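Local coordinates for regulatory protein MarR (Planctomyces limnophilus, PDB 3U2R) that probably binds DNA as a transcription factor of the MarR family, through a winged helix-turn-helix domain, at residues R30-E35 with R129-L134; L52-R56 with L115-E120; H59-T65 with V103-L108. All blocks are in the same frame, centred on the assembly; numbering follows the deposited sequence.

Contacts 1 and 2 both use helix 110-148, the first holding helix 18-40 against it and the second helix 46-58; their nearest atoms are about 8 Å apart. Contact 3 lies on the other side of the chain's centre from contact 1, about 17 Å from it between nearest atoms, but touches contact 2 where Leu52, Leu55 and Arg56 pack on Val106 and Leu108. All three are partly buried, yet contact 1 has no exposed residue among those touching, while contacts 2 and 3 include exposed ones. Contact 1 centres on a buried amide; contact 2 combines a leucine core with a weak salt bridge; contact 3 uses main-chain hydrogen bonds, one threonine hydroxyl and a bridging water.

Contact 1 (R30-E35 with R129-L134); sequences RMKAIE and RQLGHL
Gln130 reaches straight across to helix 18-40 and spends both N-H groups of its amide there. NE2 gives one hydrogen bond to Met31 O at 2.8 Å, lying close to the amide plane, and a second to Glu35 OE2 at 3.1 Å, which it meets from above the carboxylate plane. Met31 O also accepts the helical bond from Glu35 N, and the two donors come from opposite faces of its carbonyl. The Gln130 amide is thus held at both ends, since OE1 is bonded to His127, and Glu35 OE2 has a further partner in Thr17 of the second subunit. Ile34, beside this polar grip, lays CD1 on Gln130 CA at 3.7 Å, while CG2 rests on the glutamine CG at 3.8 Å. With CG1 anti to the carbonyl carbon (chi1 -72°), the longer branch can run on to His133 CD2. The two segments run roughly antiparallel, 144° between their directions, where the N-terminal and C-terminal helices of a MarR protein build the dimerisation region. Toward the end of the contact, Arg30 CD packs on His133 CB at 3.7 Å and its guanidinium lies with one face over ND1, the planes 25° apart; NE is salt-bridged to Asp137, and His133 NE2 is bonded to Glu147 of the third subunit. Leu134 CD1 closes the other flank against Met31 CG at 3.9 Å.

Contact 2 (L52-R56 with L115-E120); sequences LRLLR and LLKDLE
Leu116 pushes its isobutyl group into the side of helix 46-58, between Leu52 and Arg56, and buries more surface than any other residue here. Its two methyls divide the work: CD2 lies against Leu52 CB at 3.8 Å, while CD1 sits over the backbone, 3.6 Å from Leu52 O, and also touches Arg56 along its chain, nearest at NE. That oxygen is already taken by Arg56 N in the regular helical bond, so the methyl covers a carbonyl that has its partner. Arg56 belongs to this tight part too. It leaves its helix with CG anti to the backbone N (chi1 -179°), the two side chains approach from opposite directions, and one guanidinium face, toward its rim, covers Leu116 CB, 3.5 Å from NH2. Leu52 CD1 extends the apolar patch to Leu115 CD2 at 4.1 Å, the two side chains crossing at about a right angle.

The solvent side is looser. Arg56 NH2 makes a salt bridge with Glu120 OE2, but at 3.5 Å and an N-H...O angle of 139° its hydrogen bond is weak. Glu120 is exposed, so water probably screens this pair.

The segment axes cross at 114° and stay 11.3 Å apart, too wide for the backbones to meet, and are bridged chiefly by Leu116 and Arg56. Helix 46-58 is wedged between the long helix 110-148 and the sheet of the winged-helix domain: Leu52 also packs on Val92 and Leu108, Leu55 on Val106 of the sheet and on Ile68 of helix 65-71, and Arg56 on Leu108.

Contact 3 (H59-T65 with V103-L108); sequences HPEGMAT and VVEVAL
Met63 and Val106 trade backbone hydrogen bonds, N to O at 2.8 Å each way, making the antiparallel hydrogen-bonded pair that joins the short strand 63-64 to the hairpin of the wing. The next pair, Ala64 with Glu105, is non-hydrogen-bonded; beside it Glu105 CA makes a CA-H...O contact to Met63 O at 3.4 Å. Such a short strand ahead of helix 65-71 belongs to the winged helix-turn-helix fold.

Val104 O takes two donors from Thr65: the backbone N at 3.0 Å and OG1, beside that N at chi1 -59°, which donates at 2.8 Å, tilted off the carbonyl plane. With an alanine here the hydroxyl is gone, and Val104 O would probably be left with the backbone N as its one donor from this segment.

At the other end, water 1 bridges Glu61 O and Leu108 N, 2.8 Å from each, and the His59 ring meets Leu108 O in plane at its CD2 edge.

Apolar contact is slight: Ala64 CB on Val103 CG1 at 4.2 Å, Ala107 CB 3.6 Å from Gly62 CA.

With most bonds main-chain, the pairing is likely to depend mainly on backbone course, Thr65 adding a side-chain bond and Gly62 lying where a CB would crowd Val106 O.

Contact 1 (R30-E35 with R129-L134)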
# COMPACT_ATOMS: atom_id res chain seq x y z
N ARG A 30 -6.47 13.86 -6.15
CA ARG A 30 -5.38 13.11 -6.75
C ARG A 30 -5.83 12.44 -8.03
O ARG A 30 -5.14 12.49 -9.04
CB ARG A 30 -4.85 12.07 -5.75
CG ARG A 30 -3.70 11.20 -6.25
CD ARG A 30 -2.39 11.90 -6.44
NE ARG A 30 -1.81 12.21 -5.14
CZ ARG A 30 -0.80 13.06 -4.95
NH1 ARG A 30 -0.29 13.73 -5.96
NH2 ARG A 30 -0.32 13.26 -3.73
N MSE A 31 -6.97 11.81 -7.97
CA MSE A 31 -7.55 11.16 -9.15
C MSE A 31 -7.84 12.12 -10.25
O MSE A 31 -7.58 11.82 -11.41
CB MSE A 31 -8.83 10.41 -8.82
CG MSE A 31 -8.56 9.18 -8.01
SE MSE A 31 -10.18 8.07 -7.74
CE MSE A 31 -11.17 9.25 -7.14
N LYS A 32 -8.42 13.25 -9.90
CA LYS A 32 -8.76 14.31 -10.87
C LYS A 32 -7.53 14.87 -11.56
O LYS A 32 -7.54 15.11 -12.78
CB LYS A 32 -9.47 15.48 -10.13
CG LYS A 32 -9.94 16.61 -11.03
CD LYS A 32 -11.28 16.30 -11.60
CE LYS A 32 -11.66 17.22 -12.74
NZ LYS A 32 -11.48 18.64 -12.34
N ALA A 33 -6.46 15.11 -10.77
CA ALA A 33 -5.26 15.67 -11.40
C ALA A 33 -4.59 14.68 -12.42
O ALA A 33 -4.11 15.11 -13.47
CB ALA A 33 -4.27 16.04 -10.33
N ILE A 34 -4.62 13.39 -12.13
CA ILE A 34 -3.95 12.38 -12.98
C ILE A 34 -4.73 12.26 -14.28
O ILE A 34 -4.13 12.15 -15.34
CB ILE A 34 -3.81 11.02 -12.23
CG1 ILE A 34 -2.73 11.17 -11.13
CG2 ILE A 34 -3.48 9.83 -13.20
CD1 ILE A 34 -2.77 10.07 -10.16
N GLU A 35 -6.06 12.27 -14.22
CA GLU A 35 -6.92 12.24 -15.42
C GLU A 35 -6.76 13.49 -16.26
O GLU A 35 -6.66 13.44 -17.49
CB GLU A 35 -8.37 12.13 -15.00
CG GLU A 35 -8.69 10.76 -14.50
CD GLU A 35 -10.09 10.48 -14.04
OE1 GLU A 35 -10.97 11.34 -14.25
OE2 GLU A 35 -10.35 9.28 -13.77
N ARG A 129 -1.98 4.46 -12.12
CA ARG A 129 -1.22 5.52 -11.41
C ARG A 129 -2.05 6.13 -10.32
O ARG A 129 -1.51 6.43 -9.26
CB ARG A 129 -0.75 6.56 -12.37
CG ARG A 129 0.29 5.96 -13.41
CD ARG A 129 1.13 7.07 -14.00
NE ARG A 129 0.31 8.02 -14.72
CZ ARG A 129 -0.23 7.82 -15.93
NH1 ARG A 129 -0.01 6.68 -16.58
NH2 ARG A 129 -0.99 8.75 -16.50
N GLN A 130 -3.36 6.24 -10.51
CA GLN A 130 -4.28 6.77 -9.48
C GLN A 130 -4.27 5.92 -8.26
O GLN A 130 -4.14 6.44 -7.17
CB GLN A 130 -5.71 6.80 -10.00
CG GLN A 130 -5.98 7.90 -11.02
CD GLN A 130 -7.40 7.93 -11.48
OE1 GLN A 130 -8.05 6.91 -11.65
NE2 GLN A 130 -7.89 9.10 -11.84
N LEU A 131 -4.43 4.60 -8.46
CA LEU A 131 -4.49 3.62 -7.38
C LEU A 131 -3.18 3.55 -6.61
O LEU A 131 -3.17 3.56 -5.37
CB LEU A 131 -4.89 2.27 -7.89
CG LEU A 131 -6.35 2.22 -8.46
CD1 LEU A 131 -6.52 0.99 -9.32
CD2 LEU A 131 -7.39 2.27 -7.37
N GLY A 132 -2.08 3.60 -7.34
CA GLY A 132 -0.75 3.66 -6.75
C GLY A 132 -0.53 4.87 -5.87
O GLY A 132 -0.09 4.75 -4.72
N HIS A 133 -0.78 6.03 -6.42
CA HIS A 133 -0.62 7.28 -5.66
C HIS A 133 -1.60 7.36 -4.51
O HIS A 133 -1.23 7.90 -3.49
CB HIS A 133 -0.83 8.51 -6.53
CG HIS A 133 0.35 8.93 -7.32
ND1 HIS A 133 1.35 9.69 -6.74
CD2 HIS A 133 0.59 8.81 -8.65
CE1 HIS A 133 2.25 9.88 -7.70
NE2 HIS A 133 1.83 9.38 -8.87
N LEU A 134 -2.85 6.91 -4.66
CA LEU A 134 -3.78 6.92 -3.55
C LEU A 134 -3.28 6.08 -2.39
O LEU A 134 -3.30 6.53 -1.25
CB LEU A 134 -5.17 6.39 -3.94
CG LEU A 134 -5.98 7.29 -4.87
CD1 LEU A 134 -7.25 6.58 -5.38
CD2 LEU A 134 -6.35 8.57 -4.21

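Contact 2 (L52-R56 with L115-E120)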
# COMPACT_ATOMS: atom_id res chain seq x y z
N LEU A 52 -18.07 10.62 -24.80
CA LEU A 52 -17.74 9.70 -25.86
C LEU A 52 -18.01 8.25 -25.45
O LEU A 52 -18.56 7.53 -26.25
CB LEU A 52 -16.27 9.87 -26.29
CG LEU A 52 -15.88 11.23 -26.94
CD1 LEU A 52 -14.35 11.36 -27.10
CD2 LEU A 52 -16.49 11.41 -28.35
N ARG A 53 -17.67 7.83 -24.22
CA ARG A 53 -17.92 6.45 -23.75
C ARG A 53 -19.40 6.13 -23.70
O ARG A 53 -19.81 5.01 -23.97
CB ARG A 53 -17.34 6.25 -22.34
CG ARG A 53 -15.84 5.99 -22.27
CD ARG A 53 -15.54 4.51 -22.31
NE ARG A 53 -16.23 3.73 -21.27
CZ ARG A 53 -15.86 3.61 -19.99
NH1 ARG A 53 -14.78 4.23 -19.54
NH2 ARG A 53 -16.57 2.87 -19.15
N LEU A 54 -20.19 7.10 -23.26
CA LEU A 54 -21.65 6.97 -23.19
C LEU A 54 -22.19 6.81 -24.63
O LEU A 54 -23.03 5.94 -24.87
CB LEU A 54 -22.22 8.22 -22.50
CG LEU A 54 -23.72 8.36 -22.33
CD1 LEU A 54 -24.29 7.25 -21.42
CD2 LEU A 54 -24.04 9.68 -21.69
N LEU A 55 -21.65 7.58 -25.59
CA LEU A 55 -22.15 7.43 -26.95
C LEU A 55 -21.73 6.11 -27.59
O LEU A 55 -22.44 5.61 -28.46
CB LEU A 55 -21.79 8.64 -27.85
CG LEU A 55 -22.39 9.96 -27.37
CD1 LEU A 55 -21.97 11.09 -28.27
CD2 LEU A 55 -23.88 9.88 -27.26
N ARG A 56 -20.61 5.54 -27.17
CA ARG A 56 -20.18 4.22 -27.65
C ARG A 56 -21.15 3.13 -27.23
O ARG A 56 -21.40 2.24 -28.02
CB ARG A 56 -18.75 3.86 -27.16
CG ARG A 56 -18.28 2.46 -27.70
CD ARG A 56 -16.78 2.21 -27.68
NE ARG A 56 -16.12 2.41 -26.37
CZ ARG A 56 -14.80 2.30 -26.16
NH1 ARG A 56 -14.29 2.54 -24.95
NH2 ARG A 56 -13.97 1.98 -27.16
N LEU A 115 -10.70 7.18 -31.49
CA LEU A 115 -10.07 7.90 -30.39
C LEU A 115 -10.23 7.12 -29.09
O LEU A 115 -9.28 6.99 -28.32
CB LEU A 115 -10.62 9.33 -30.25
CG LEU A 115 -10.10 10.11 -29.08
CD1 LEU A 115 -8.52 10.30 -29.15
CD2 LEU A 115 -10.78 11.42 -29.03
N LEU A 116 -11.41 6.58 -28.85
CA LEU A 116 -11.63 5.76 -27.65
C LEU A 116 -10.75 4.48 -27.68
O LEU A 116 -10.21 4.15 -26.66
CB LEU A 116 -13.12 5.39 -27.52
CG LEU A 116 -14.07 6.47 -27.15
CD1 LEU A 116 -15.46 5.92 -27.08
CD2 LEU A 116 -13.74 7.06 -25.84
N LYS A 117 -10.52 3.84 -28.83
CA LYS A 117 -9.62 2.67 -28.88
C LYS A 117 -8.17 3.09 -28.57
O LYS A 117 -7.48 2.37 -27.83
CB LYS A 117 -9.68 1.93 -30.24
CG LYS A 117 -10.98 1.17 -30.45
CD LYS A 117 -10.97 0.22 -31.65
CE LYS A 117 -12.37 -0.08 -32.19
NZ LYS A 117 -12.37 -1.12 -33.27
N ASP A 118 -7.73 4.26 -29.07
CA ASP A 118 -6.39 4.78 -28.75
C ASP A 118 -6.23 5.20 -27.31
O ASP A 118 -5.11 5.31 -26.82
CB ASP A 118 -6.06 6.00 -29.61
CG ASP A 118 -5.90 5.70 -31.07
OD1 ASP A 118 -5.79 4.50 -31.43
OD2 ASP A 118 -5.93 6.66 -31.87
N LEU A 119 -7.32 5.49 -26.63
CA LEU A 119 -7.29 5.90 -25.24
C LEU A 119 -7.38 4.74 -24.26
O LEU A 119 -7.22 5.00 -23.09
CB LEU A 119 -8.44 6.87 -24.95
CG LEU A 119 -8.21 8.28 -25.45
CD1 LEU A 119 -9.50 9.06 -25.49
CD2 LEU A 119 -7.23 9.00 -24.57
N GLU A 120 -7.71 3.53 -24.68
CA GLU A 120 -7.87 2.40 -23.76
C GLU A 120 -6.64 2.16 -22.91
O GLU A 120 -6.78 2.09 -21.70
CB GLU A 120 -8.23 1.11 -24.53
CG GLU A 120 -9.72 1.06 -24.87
CD GLU A 120 -10.12 -0.07 -25.80
OE1 GLU A 120 -9.37 -1.08 -25.87
OE2 GLU A 120 -11.17 0.05 -26.46

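Contact 3 (H59-T65 with V103-L108)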
# COMPACT_ATOMS: atom_id res chain seq x y z
N HIS A 59 -23.85 3.41 -29.83
CA HIS A 59 -23.39 3.44 -31.24
C HIS A 59 -23.92 2.21 -31.97
O HIS A 59 -23.92 1.12 -31.38
CB HIS A 59 -21.84 3.46 -31.33
CG HIS A 59 -21.35 3.61 -32.72
ND1 HIS A 59 -21.00 2.50 -33.48
CD2 HIS A 59 -21.25 4.73 -33.50
CE1 HIS A 59 -20.76 2.97 -34.70
NE2 HIS A 59 -20.87 4.30 -34.75
N PRO A 60 -24.44 2.31 -33.19
CA PRO A 60 -24.50 3.48 -34.09
C PRO A 60 -25.65 4.45 -33.80
O PRO A 60 -25.77 5.46 -34.52
CB PRO A 60 -24.67 2.82 -35.46
CG PRO A 60 -25.56 1.63 -35.13
CD PRO A 60 -24.98 1.10 -33.85
N GLU A 61 -26.49 4.19 -32.77
CA GLU A 61 -27.56 5.12 -32.48
C GLU A 61 -27.02 6.33 -31.74
O GLU A 61 -25.98 6.25 -31.10
CB GLU A 61 -28.65 4.47 -31.64
CG GLU A 61 -29.41 3.38 -32.37
CD GLU A 61 -30.17 2.50 -31.39
OE1 GLU A 61 -31.39 2.32 -31.62
OE2 GLU A 61 -29.58 2.05 -30.38
N GLY A 62 -27.73 7.43 -31.84
CA GLY A 62 -27.41 8.67 -31.15
C GLY A 62 -28.19 8.76 -29.87
O GLY A 62 -29.03 7.91 -29.59
N MSE A 63 -27.89 9.78 -29.07
CA MSE A 63 -28.58 10.07 -27.83
C MSE A 63 -28.90 11.57 -27.80
O MSE A 63 -28.06 12.40 -28.19
CB MSE A 63 -27.68 9.66 -26.65
CG MSE A 63 -28.36 9.79 -25.33
SE MSE A 63 -27.28 9.09 -23.84
CE MSE A 63 -27.23 7.07 -24.24
N ALA A 64 -30.11 11.91 -27.32
CA ALA A 64 -30.56 13.29 -27.14
C ALA A 64 -29.66 13.99 -26.20
O ALA A 64 -29.29 13.40 -25.17
CB ALA A 64 -31.98 13.33 -26.58
N THR A 65 -29.33 15.25 -26.51
CA THR A 65 -28.45 16.09 -25.68
C THR A 65 -28.94 16.11 -24.20
O THR A 65 -28.13 15.96 -23.29
CB THR A 65 -28.39 17.51 -26.30
OG1 THR A 65 -27.89 17.39 -27.64
CG2 THR A 65 -27.53 18.49 -25.50
N VAL A 103 -34.60 19.37 -30.34
CA VAL A 103 -33.86 18.19 -29.91
C VAL A 103 -32.73 17.87 -30.92
O VAL A 103 -32.95 17.71 -32.11
CB VAL A 103 -34.85 17.00 -29.72
CG1 VAL A 103 -34.12 15.72 -29.34
CG2 VAL A 103 -35.91 17.34 -28.67
N VAL A 104 -31.52 17.74 -30.38
CA VAL A 104 -30.32 17.41 -31.12
C VAL A 104 -29.82 16.06 -30.60
O VAL A 104 -29.48 15.95 -29.42
CB VAL A 104 -29.26 18.54 -31.02
CG1 VAL A 104 -27.94 18.12 -31.73
CG2 VAL A 104 -29.80 19.84 -31.59
N GLU A 105 -29.85 15.02 -31.44
CA GLU A 105 -29.32 13.71 -31.11
C GLU A 105 -27.86 13.71 -31.54
O GLU A 105 -27.52 14.31 -32.56
CB GLU A 105 -30.09 12.57 -31.80
CG GLU A 105 -31.49 12.42 -31.24
CD GLU A 105 -32.15 11.13 -31.65
OE1 GLU A 105 -32.25 10.89 -32.88
OE2 GLU A 105 -32.54 10.34 -30.76
N VAL A 106 -27.00 13.12 -30.72
CA VAL A 106 -25.56 13.08 -30.97
C VAL A 106 -25.15 11.62 -30.97
O VAL A 106 -25.49 10.93 -30.02
CB VAL A 106 -24.84 13.86 -29.81
CG1 VAL A 106 -23.34 14.00 -30.09
CG2 VAL A 106 -25.48 15.22 -29.60
N ALA A 107 -24.38 11.19 -31.98
CA ALA A 107 -23.84 9.84 -32.08
C ALA A 107 -22.32 9.92 -32.27
O ALA A 107 -21.75 10.90 -32.81
CB ALA A 107 -24.51 9.12 -33.27
N LEU A 108 -21.65 8.84 -31.92
CA LEU A 108 -20.21 8.75 -32.18
C LEU A 108 -19.98 8.55 -33.67
O LEU A 108 -20.85 8.01 -34.33
CB LEU A 108 -19.58 7.52 -31.49
CG LEU A 108 -18.91 7.59 -30.18
CD1 LEU A 108 -18.07 6.35 -30.00
CD2 LEU A 108 -18.06 8.83 -29.99
O HOH W 1 -23.28 6.81 -30.82